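Local coordinates for protein putative glycyl-glycine endopeptidase lytM (Ruminococcus gnavus, PDB 3NYY) that probably acts as a metalloendopeptidase of the M23 family, whose characterised members typically cut peptide bonds in bacterial cell walls, at residues Pro22-Met27 with Gly42-Ala47; Cys84-Asn89 with Thr169-Tyr174; Gly197-Ser202 with Phe213-His218. All blocks are in the same frame, centred on the assembly; numbering follows the deposited sequence. Where two conformers were deposited one is given.

Contact 1: residues Pro22-Met27 with Gly42-Ala47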
loop_
_atom_site.group_PDB
_atom_site.type_symbol
_atom_site.label_atom_id
_atom_site.label_comp_id
_atom_site.label_asym_id
_atom_site.label_seq_id
_atom_site.Cartn_x
_atom_site.Cartn_y
_atom_site.Cartn_z
ATOM N N PRO A 22 6.481 9.796 -12.721
ATOM C CA PRO A 22 5.856 8.688 -13.485
ATOM C C PRO A 22 6.934 7.843 -14.179
ATOM O O PRO A 22 7.567 8.320 -15.103
ATOM C CB PRO A 22 4.986 9.422 -14.486
ATOM C CG PRO A 22 5.572 10.759 -14.647
ATOM C CD PRO A 22 6.249 11.098 -13.355
ATOM N N VAL A 23 7.076 6.587 -13.778
ATOM C CA VAL A 23 8.117 5.703 -14.343
ATOM C C VAL A 23 7.472 4.373 -14.699
ATOM O O VAL A 23 7.055 3.627 -13.803
ATOM C CB VAL A 23 9.260 5.516 -13.351
ATOM C CG1 VAL A 23 10.353 4.631 -13.959
ATOM C CG2 VAL A 23 9.848 6.893 -12.933
ATOM N N SER A 24 7.376 4.113 -15.997
ATOM C CA SER A 24 6.891 2.850 -16.536
ATOM C C SER A 24 7.732 1.646 -16.142
ATOM O O SER A 24 8.871 1.761 -15.751
ATOM C CB SER A 24 6.928 2.910 -18.061
ATOM O OG SER A 24 8.276 2.961 -18.573
ATOM N N GLU A 25 7.176 0.452 -16.278
ATOM C CA GLU A 25 7.976 -0.738 -15.927
ATOM C C GLU A 25 9.201 -0.908 -16.858
ATOM O O GLU A 25 10.269 -1.332 -16.400
ATOM C CB GLU A 25 7.103 -2.018 -15.843
ATOM C CG GLU A 25 6.116 -2.057 -14.618
ATOM C CD GLU A 25 6.772 -1.767 -13.221
ATOM O OE1 GLU A 25 7.858 -2.319 -12.911
ATOM O OE2 GLU A 25 6.187 -0.979 -12.418
ATOM N N THR A 26 9.058 -0.548 -18.133
ATOM C CA THR A 26 10.190 -0.561 -19.095
ATOM C C THR A 26 11.337 0.296 -18.577
ATOM O O THR A 26 12.504 -0.116 -18.544
ATOM C CB THR A 26 9.740 -0.057 -20.488
ATOM O OG1 THR A 26 8.805 -1.002 -21.014
ATOM C CG2 THR A 26 10.908 0.083 -21.462
HETATM N N MSE A 27 10.987 1.506 -18.138
HETATM C CA MSE A 27 11.968 2.414 -17.571
HETATM C C MSE A 27 12.510 1.902 -16.223
HETATM O O MSE A 27 13.682 2.081 -15.927
HETATM C CB MSE A 27 11.348 3.819 -17.472
HETATM C CG MSE A 27 12.325 4.933 -17.286
HETATM SE SE MSE A 27 13.699 4.970 -18.645
HETATM C CE MSE A 27 12.731 4.257 -20.111
ATOM N N GLY A 42 15.294 11.929 -16.189
ATOM C CA GLY A 42 15.054 13.303 -16.589
ATOM C C GLY A 42 14.889 13.437 -18.095
ATOM O O GLY A 42 13.997 14.134 -18.558
ATOM N N LEU A 43 15.756 12.745 -18.833
ATOM C CA LEU A 43 15.670 12.732 -20.305
ATOM C C LEU A 43 14.412 12.041 -20.809
ATOM O O LEU A 43 13.789 12.482 -21.766
ATOM C CB LEU A 43 16.928 12.103 -20.898
ATOM C CG LEU A 43 18.180 12.976 -20.717
ATOM C CD1 LEU A 43 19.463 12.146 -20.997
ATOM C CD2 LEU A 43 18.149 14.232 -21.567
ATOM N N TYR A 44 14.055 10.952 -20.168
ATOM C CA TYR A 44 12.847 10.226 -20.451
ATOM C C TYR A 44 11.626 11.102 -20.282
ATOM O O TYR A 44 10.753 11.119 -21.178
ATOM C CB TYR A 44 12.793 9.006 -19.547
ATOM C CG TYR A 44 11.513 8.258 -19.589
ATOM C CD1 TYR A 44 11.219 7.422 -20.663
ATOM C CD2 TYR A 44 10.596 8.344 -18.549
ATOM C CE1 TYR A 44 10.038 6.694 -20.707
ATOM C CE2 TYR A 44 9.398 7.610 -18.593
ATOM C CZ TYR A 44 9.136 6.791 -19.682
ATOM O OH TYR A 44 7.968 6.095 -19.735
ATOM N N TRP A 45 11.580 11.868 -19.183
ATOM C CA TRP A 45 10.449 12.787 -18.977
ATOM C C TRP A 45 10.385 13.894 -20.008
ATOM O O TRP A 45 9.295 14.286 -20.448
ATOM C CB TRP A 45 10.430 13.350 -17.576
ATOM C CG TRP A 45 10.124 12.308 -16.509
ATOM C CD1 TRP A 45 9.264 11.222 -16.626
ATOM C CD2 TRP A 45 10.670 12.252 -15.179
ATOM N NE1 TRP A 45 9.261 10.510 -15.450
ATOM C CE2 TRP A 45 10.108 11.113 -14.549
ATOM C CE3 TRP A 45 11.583 13.045 -14.471
ATOM C CZ2 TRP A 45 10.423 10.751 -13.225
ATOM C CZ3 TRP A 45 11.922 12.692 -13.162
ATOM C CH2 TRP A 45 11.351 11.543 -12.558
HETATM N N MSE A 46 11.540 14.455 -20.379
HETATM C CA MSE A 46 11.545 15.478 -21.405
HETATM C C MSE A 46 11.087 14.953 -22.748
HETATM O O MSE A 46 10.265 15.592 -23.413
HETATM C CB MSE A 46 12.952 16.110 -21.529
HETATM C CG MSE A 46 13.295 17.082 -20.414
HETATM SE SE MSE A 46 12.179 18.636 -20.351
HETATM C CE MSE A 46 11.239 18.424 -18.815
ATOM N N ALA A 47 11.567 13.781 -23.129
ATOM C CA ALA A 47 11.276 13.231 -24.443
ATOM C C ALA A 47 9.817 12.765 -24.539
ATOM O O ALA A 47 9.282 12.746 -25.644
ATOM C CB ALA A 47 12.222 12.072 -24.757
HETATM O O HOH W 1 8.578 3.396 -20.992
#
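Tyr44 and Trp45, neighbours on one helix, turn their rings to different parts of 22-27. Tyr44 has CG anti to its backbone N (chi1 172°), which sends its ring toward Met27. The selenomethionine Met27 reaches back tip to tip: its CG lies 4.0 Å from the centroid of the Tyr44 ring, almost on the normal, in a CH-pi contact, and SE hangs over the same face in a Met-aromatic contact. Bends at chi2 and chi3 then fold the chain so that Met27 CE settles 3.6 Å from Tyr44 CD1. In this way the short helix 25-31 is packed against helix 37-48 within the region matching the LytM N-terminal domain. Ser24 is the N-cap of the shorter helix; with OG in the crowded position between its backbone N and carbonyl carbon (chi1 68°), it accepts from Met27 N at 3.1 Å. One water bridges Ser24 OG and Tyr44 OH, donating to the latter at 3.0 Å, while Glu51 OE2 is hydrogen-bonded to both Ser24 N and Tyr44 OH. Trp45 instead presents an edge. Its NE1 donates to Pro22 O at 2.8 Å, nearly straight at 171° and within the indole plane, although the nitrogen sits above the carbonyl plane. Pro22 CD comes within 3.7 Å of Trp45 NE1, and Val23 CG2 crosses obliquely to meet Trp45 CZ2 at 3.9 Å.

Contact 2: residues Cys84-Asn89 with Thr169-Tyr174. With SO4 (sulfate ion), chain F.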
loop_
_atom_site.group_PDB
_atom_site.type_symbol
_atom_site.label_atom_id
_atom_site.label_comp_id
_atom_site.label_asym_id
_atom_site.label_seq_id
_atom_site.Cartn_x
_atom_site.Cartn_y
_atom_site.Cartn_z
ATOM N N CYS A 84 16.540 15.985 -10.657
ATOM C CA CYS A 84 16.405 14.558 -10.949
ATOM C C CYS A 84 17.514 13.767 -10.241
ATOM O O CYS A 84 17.215 12.758 -9.591
ATOM C CB CYS A 84 16.455 14.286 -12.436
ATOM S SG CYS A 84 15.110 15.051 -13.384
ATOM N N ARG A 85 18.759 14.220 -10.348
ATOM C CA ARG A 85 19.854 13.511 -9.682
ATOM C C ARG A 85 19.763 13.569 -8.148
ATOM O O ARG A 85 20.136 12.622 -7.451
ATOM C CB ARG A 85 21.200 14.050 -10.159
ATOM C CG ARG A 85 21.544 13.680 -11.614
ATOM C CD ARG A 85 22.882 14.265 -11.922
ATOM N NE ARG A 85 23.305 13.880 -13.259
ATOM C CZ ARG A 85 23.747 14.696 -14.209
ATOM N NH1 ARG A 85 23.867 16.002 -14.017
ATOM N NH2 ARG A 85 24.099 14.182 -15.392
ATOM N N ALA A 86 19.202 14.656 -7.609
ATOM C CA ALA A 86 19.057 14.778 -6.150
ATOM C C ALA A 86 18.135 13.653 -5.630
ATOM O O ALA A 86 18.360 13.145 -4.536
ATOM C CB ALA A 86 18.489 16.143 -5.774
ATOM N N ILE A 87 17.093 13.274 -6.379
ATOM C CA ILE A 87 16.189 12.199 -5.991
ATOM C C ILE A 87 16.826 10.819 -6.190
ATOM O O ILE A 87 16.700 9.946 -5.338
ATOM C CB ILE A 87 14.866 12.272 -6.751
ATOM C CG1 ILE A 87 14.151 13.570 -6.410
ATOM C CG2 ILE A 87 13.878 11.079 -6.472
ATOM C CD1 ILE A 87 13.027 13.862 -7.393
ATOM N N TRP A 88 17.476 10.639 -7.339
ATOM C CA TRP A 88 17.836 9.300 -7.846
ATOM C C TRP A 88 19.278 8.911 -7.575
ATOM O O TRP A 88 19.525 7.745 -7.289
ATOM C CB TRP A 88 17.551 9.163 -9.357
ATOM C CG TRP A 88 16.101 9.126 -9.638
ATOM C CD1 TRP A 88 15.277 10.197 -9.694
ATOM C CD2 TRP A 88 15.293 7.960 -9.829
ATOM N NE1 TRP A 88 13.961 9.759 -9.922
ATOM C CE2 TRP A 88 13.964 8.398 -10.014
ATOM C CE3 TRP A 88 15.554 6.594 -9.856
ATOM C CZ2 TRP A 88 12.914 7.519 -10.219
ATOM C CZ3 TRP A 88 14.489 5.707 -10.130
ATOM C CH2 TRP A 88 13.190 6.171 -10.281
ATOM N N ASN A 89 20.229 9.840 -7.657
ATOM C CA ASN A 89 21.637 9.447 -7.766
ATOM C C ASN A 89 22.369 9.115 -6.470
ATOM O O ASN A 89 23.448 8.480 -6.513
ATOM C CB ASN A 89 22.425 10.484 -8.566
ATOM C CG ASN A 89 22.170 10.390 -10.054
ATOM O OD1 ASN A 89 21.074 10.032 -10.485
ATOM N ND2 ASN A 89 23.197 10.683 -10.844
ATOM N N THR A 169 23.732 15.479 -3.014
ATOM C CA THR A 169 23.185 16.134 -4.195
ATOM C C THR A 169 22.066 17.126 -3.874
ATOM O O THR A 169 21.656 17.902 -4.753
ATOM C CB THR A 169 22.804 15.101 -5.281
ATOM O OG1 THR A 169 23.940 14.244 -5.515
ATOM C CG2 THR A 169 22.443 15.793 -6.628
ATOM N N GLY A 170 21.601 17.118 -2.613
ATOM C CA GLY A 170 20.754 18.182 -2.085
ATOM C C GLY A 170 19.359 17.820 -1.606
ATOM O O GLY A 170 18.647 18.667 -1.067
ATOM N N ALA A 171 18.953 16.592 -1.814
ATOM C CA ALA A 171 17.642 16.195 -1.328
ATOM C C ALA A 171 17.645 15.929 0.173
ATOM O O ALA A 171 18.663 15.603 0.768
ATOM C CB ALA A 171 17.121 14.949 -2.073
ATOM N N TYR A 172 16.473 16.117 0.772
ATOM C CA TYR A 172 16.251 15.843 2.191
ATOM C C TYR A 172 15.430 14.554 2.263
ATOM O O TYR A 172 14.305 14.498 1.765
ATOM C CB TYR A 172 15.488 17.003 2.799
ATOM C CG TYR A 172 15.163 16.857 4.264
ATOM C CD1 TYR A 172 13.988 16.290 4.647
ATOM C CD2 TYR A 172 15.955 17.415 5.245
ATOM C CE1 TYR A 172 13.640 16.160 5.989
ATOM C CE2 TYR A 172 15.598 17.306 6.594
ATOM C CZ TYR A 172 14.434 16.702 6.943
ATOM O OH TYR A 172 14.040 16.595 8.274
ATOM N N PHE A 173 16.001 13.529 2.898
ATOM C CA PHE A 173 15.328 12.254 3.114
ATOM C C PHE A 173 14.763 12.227 4.518
ATOM O O PHE A 173 15.492 12.410 5.490
ATOM C CB PHE A 173 16.328 11.113 2.878
ATOM C CG PHE A 173 16.625 10.888 1.423
ATOM C CD1 PHE A 173 17.432 11.748 0.687
ATOM C CD2 PHE A 173 16.041 9.810 0.776
ATOM C CE1 PHE A 173 17.623 11.524 -0.694
ATOM C CE2 PHE A 173 16.243 9.568 -0.550
ATOM C CZ PHE A 173 17.031 10.432 -1.306
ATOM N N TYR A 174 13.453 11.982 4.618
ATOM C CA TYR A 174 12.697 12.096 5.838
ATOM C C TYR A 174 12.216 10.750 6.284
ATOM O O TYR A 174 11.559 10.081 5.507
ATOM C CB TYR A 174 11.507 13.028 5.542
ATOM C CG TYR A 174 10.486 13.235 6.642
ATOM C CD1 TYR A 174 10.818 13.910 7.812
ATOM C CD2 TYR A 174 9.181 12.789 6.504
ATOM C CE1 TYR A 174 9.845 14.113 8.791
ATOM C CE2 TYR A 174 8.235 13.022 7.472
ATOM C CZ TYR A 174 8.570 13.689 8.613
ATOM O OH TYR A 174 7.625 13.907 9.617
HETATM S S SO4 F . 25.228 17.487 -17.019
HETATM O O1 SO4 F . 24.050 16.618 -16.922
HETATM O O2 SO4 F . 25.463 18.121 -15.727
HETATM O O3 SO4 F . 26.364 16.680 -17.417
HETATM O O4 SO4 F . 24.874 18.492 -18.025
HETATM O O HOH W 2 20.224 14.245 -2.958
#
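Sulfate O1 is gripped by two N-H groups of a single guanidinium: Arg85 NH2 donates to it at 2.9 Å and Arg85 NH1 at 3.0 Å. The ion, probably from the crystallisation liquor, lies at the edge of the guanidinium, near its plane, and Arg85 NH1 also donates to sulfate O2 at 3.2 Å. Arg85 NH2 is shared, since it makes a salt bridge with Asp36 as well, and Trp77 gives the sulfate a further hydrogen bond. An extended chain from CG to NE carries this charged end away from 169-174, leaving only the base of Arg85 near Thr169. The contact proper is made one residue further on, at Ala86, whose CA is 4.8 Å from that of Thr169. With OG1 beside the backbone N (chi1 -52°), Thr169 has its methyl anti to that nitrogen, which lays CG2 against the helix backbone 3.6 Å from Ala86 CA, while OG1 hydrogen-bonds Asp90. Gly170 then turns the chain with a positive phi of 119°, where a CB would collide with the preceding carbonyl oxygen. Beyond the turn, Ala171 CB touches Ala86 O at 3.3 Å, and the Phe173 ring points its edge at the carbonyl oxygens of Ala86 and Ile87. A water donates to Ala86 O at 2.7 Å and accepts from Ala171 N at 2.9 Å, joining the two backbones. Leu223 of strand 216-225 packs on Ala86, Ile87 and Ala171. Helix 77-88 of the LytM N-terminal region thus rests on the loop that leads into strand 172-178 of the M23 peptidase region through methyl groups, a ring edge and one bridging water. Small side chains permit close approach, and no charged pair joins the two segments; the charge of Arg85 is spent on Asp36 and the sulfate.

Contact 3: residues Gly197-Ser202 with Phe213-His218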
loop_
_atom_site.group_PDB
_atom_site.type_symbol
_atom_site.label_atom_id
_atom_site.label_comp_id
_atom_site.label_asym_id
_atom_site.label_seq_id
_atom_site.Cartn_x
_atom_site.Cartn_y
_atom_site.Cartn_z
ATOM N N GLY A 197 17.694 4.176 13.128
ATOM C CA GLY A 197 16.788 3.887 14.233
ATOM C C GLY A 197 16.012 2.627 13.893
ATOM O O GLY A 197 16.445 1.859 13.040
ATOM N N TYR A 198 14.906 2.408 14.602
ATOM C CA TYR A 198 14.058 1.237 14.390
ATOM C C TYR A 198 12.676 1.674 14.082
ATOM O O TYR A 198 12.153 2.641 14.670
ATOM C CB TYR A 198 14.044 0.292 15.606
ATOM C CG TYR A 198 15.403 -0.359 15.771
ATOM C CD1 TYR A 198 16.426 0.314 16.450
ATOM C CD2 TYR A 198 15.669 -1.598 15.216
ATOM C CE1 TYR A 198 17.675 -0.258 16.578
ATOM C CE2 TYR A 198 16.929 -2.168 15.342
ATOM C CZ TYR A 198 17.915 -1.502 16.007
ATOM O OH TYR A 198 19.171 -2.102 16.123
HETATM N N MSE A 199 12.083 0.952 13.127
HETATM C CA MSE A 199 10.727 1.228 12.643
HETATM C C MSE A 199 9.743 1.174 13.816
HETATM O O MSE A 199 9.797 0.243 14.638
HETATM C CB MSE A 199 10.318 0.202 11.623
HETATM C CG MSE A 199 9.038 0.531 10.908
HETATM SE SE MSE A 199 8.366 -0.930 9.838
HETATM C CE MSE A 199 9.617 -0.803 8.449
ATOM N N GLY A 200 8.843 2.148 13.905
ATOM C CA GLY A 200 7.875 2.157 14.990
ATOM C C GLY A 200 6.462 2.542 14.594
ATOM O O GLY A 200 6.074 2.455 13.424
ATOM N N ASP A 201 5.708 2.958 15.615
ATOM C CA ASP A 201 4.361 3.466 15.452
ATOM C C ASP A 201 4.145 4.722 16.240
ATOM O O ASP A 201 3.047 4.977 16.750
ATOM C CB ASP A 201 3.336 2.376 15.799
ATOM C CG ASP A 201 3.456 1.841 17.227
ATOM O OD1 ASP A 201 4.207 2.414 18.072
ATOM O OD2 ASP A 201 2.771 0.816 17.505
ATOM N N SER A 202 5.198 5.528 16.328
ATOM C CA SER A 202 5.163 6.752 17.104
ATOM C C SER A 202 4.479 7.874 16.353
ATOM O O SER A 202 4.640 8.031 15.140
ATOM C CB SER A 202 6.566 7.156 17.546
ATOM O OG SER A 202 7.393 7.581 16.447
ATOM N N PHE A 213 -1.272 3.710 15.613
ATOM C CA PHE A 213 -1.448 3.230 14.242
ATOM C C PHE A 213 -0.468 2.108 13.991
ATOM O O PHE A 213 0.333 1.843 14.854
ATOM C CB PHE A 213 -1.266 4.379 13.264
ATOM C CG PHE A 213 -0.057 5.209 13.525
ATOM C CD1 PHE A 213 1.186 4.765 13.135
ATOM C CD2 PHE A 213 -0.174 6.460 14.134
ATOM C CE1 PHE A 213 2.309 5.534 13.369
ATOM C CE2 PHE A 213 0.924 7.248 14.358
ATOM C CZ PHE A 213 2.168 6.782 13.974
ATOM N N PRO A 214 -0.609 1.369 12.865
ATOM C CA PRO A 214 0.287 0.251 12.578
ATOM C C PRO A 214 1.750 0.649 12.440
ATOM O O PRO A 214 2.079 1.788 12.084
ATOM C CB PRO A 214 -0.182 -0.250 11.206
ATOM C CG PRO A 214 -1.593 0.222 11.096
ATOM C CD PRO A 214 -1.594 1.556 11.775
ATOM N N VAL A 215 2.602 -0.316 12.707
ATOM C CA VAL A 215 4.040 -0.104 12.583
ATOM C C VAL A 215 4.394 0.011 11.099
ATOM O O VAL A 215 4.037 -0.838 10.275
ATOM C CB VAL A 215 4.824 -1.230 13.266
ATOM C CG1 VAL A 215 6.320 -1.178 12.938
ATOM C CG2 VAL A 215 4.617 -1.154 14.805
ATOM N N HIS A 216 5.081 1.102 10.764
ATOM C CA HIS A 216 5.525 1.376 9.429
ATOM C C HIS A 216 6.565 2.463 9.450
ATOM O O HIS A 216 6.655 3.267 10.404
ATOM C CB HIS A 216 4.347 1.836 8.546
ATOM C CG HIS A 216 3.822 3.202 8.844
ATOM N ND1 HIS A 216 3.128 3.532 9.995
ATOM C CD2 HIS A 216 3.878 4.334 8.098
ATOM C CE1 HIS A 216 2.823 4.826 9.953
ATOM N NE2 HIS A 216 3.240 5.329 8.801
ATOM N N LEU A 217 7.367 2.472 8.388
ATOM C CA LEU A 217 8.267 3.610 8.141
ATOM C C LEU A 217 7.590 4.539 7.156
ATOM O O LEU A 217 7.226 4.118 6.052
ATOM C CB LEU A 217 9.572 3.174 7.475
ATOM C CG LEU A 217 10.484 4.316 7.037
ATOM C CD1 LEU A 217 11.005 5.234 8.232
ATOM C CD2 LEU A 217 11.685 3.747 6.224
ATOM N N HIS A 218 7.392 5.803 7.534
ATOM C CA HIS A 218 6.997 6.791 6.534
ATOM C C HIS A 218 8.274 7.411 5.973
ATOM O O HIS A 218 9.083 7.970 6.739
ATOM C CB HIS A 218 6.071 7.871 7.106
ATOM C CG HIS A 218 5.817 8.973 6.142
ATOM N ND1 HIS A 218 4.805 8.904 5.205
ATOM C CD2 HIS A 218 6.485 10.132 5.909
ATOM C CE1 HIS A 218 4.856 9.994 4.442
ATOM N NE2 HIS A 218 5.843 10.771 4.866
HETATM O O HOH W 3 9.067 3.976 11.570
HETATM O O HOH W 4 0.959 -0.545 16.204
#
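The backbones of 199-202 and 213-217 run roughly antiparallel, 140° apart, and His216 N donates to Gly200 O at 3.1 Å in the carbonyl plane, while a water links Gly200 N to His216 O. His216-Leu217-His218 fits the H-x-H motif of M23 peptidases, which in relatives belongs to the zinc-dependent active site; here His218 ND1 is hydrogen-bonded to Asp129 OD1. The selenomethionine Met199 lies across this strand start, its CG 3.5 Å from His216 C. Its chain is extended as far as SE, which meets Val215 CG1, then bends at chi3 so that CE reaches Leu217 CB. Asp201 points its CB at the chain before the strand, 3.2 Å from Phe213 O; a water donates both to Asp201 OD2 and to Phe213 O. The Phe213 ring, brought in by a crowded chi1 of 47°, takes Asp201 O over one face, offset toward the rim, and directs CZ edge-on to Ser202 O at 3.0 Å. The same Ser202 O is hydrogen-bonded to His177 ND1, and the His177 ring meets that of Phe213 edge to face. An alanine in place of Phe213 would remove the ring and would probably loosen the packing around Asp201, Ser202 and His177. His216 is also met edge to face by Phe115 of the second subunit, and its ND1 donates to Pro214 O at 2.9 Å, nearly in the imidazole plane but above the plane of the Pro214 carbonyl.

Overall arrangement
The three contacts follow one another along the chain, each closing before the next opens. Contact 1 lies among the helices of the LytM N-terminal region and contact 3 within the M23 peptidase region; their centres are 32 Å apart, on opposite sides of the chain's centre. Contact 2 spans the two regions. Its centre is about 17 Å from that of contact 1, which it touches where Cys84 and Trp88 pack on Gly42, Val23 and Trp45. From contact 3 it is 23 Å, centre to centre, but strands 172-178 and 216-225 are sheet neighbours, and Tyr174 packs on His218. Contact 2 therefore connects the helical region, through packing and shared backbone, to the strand that probably carries active-site residues.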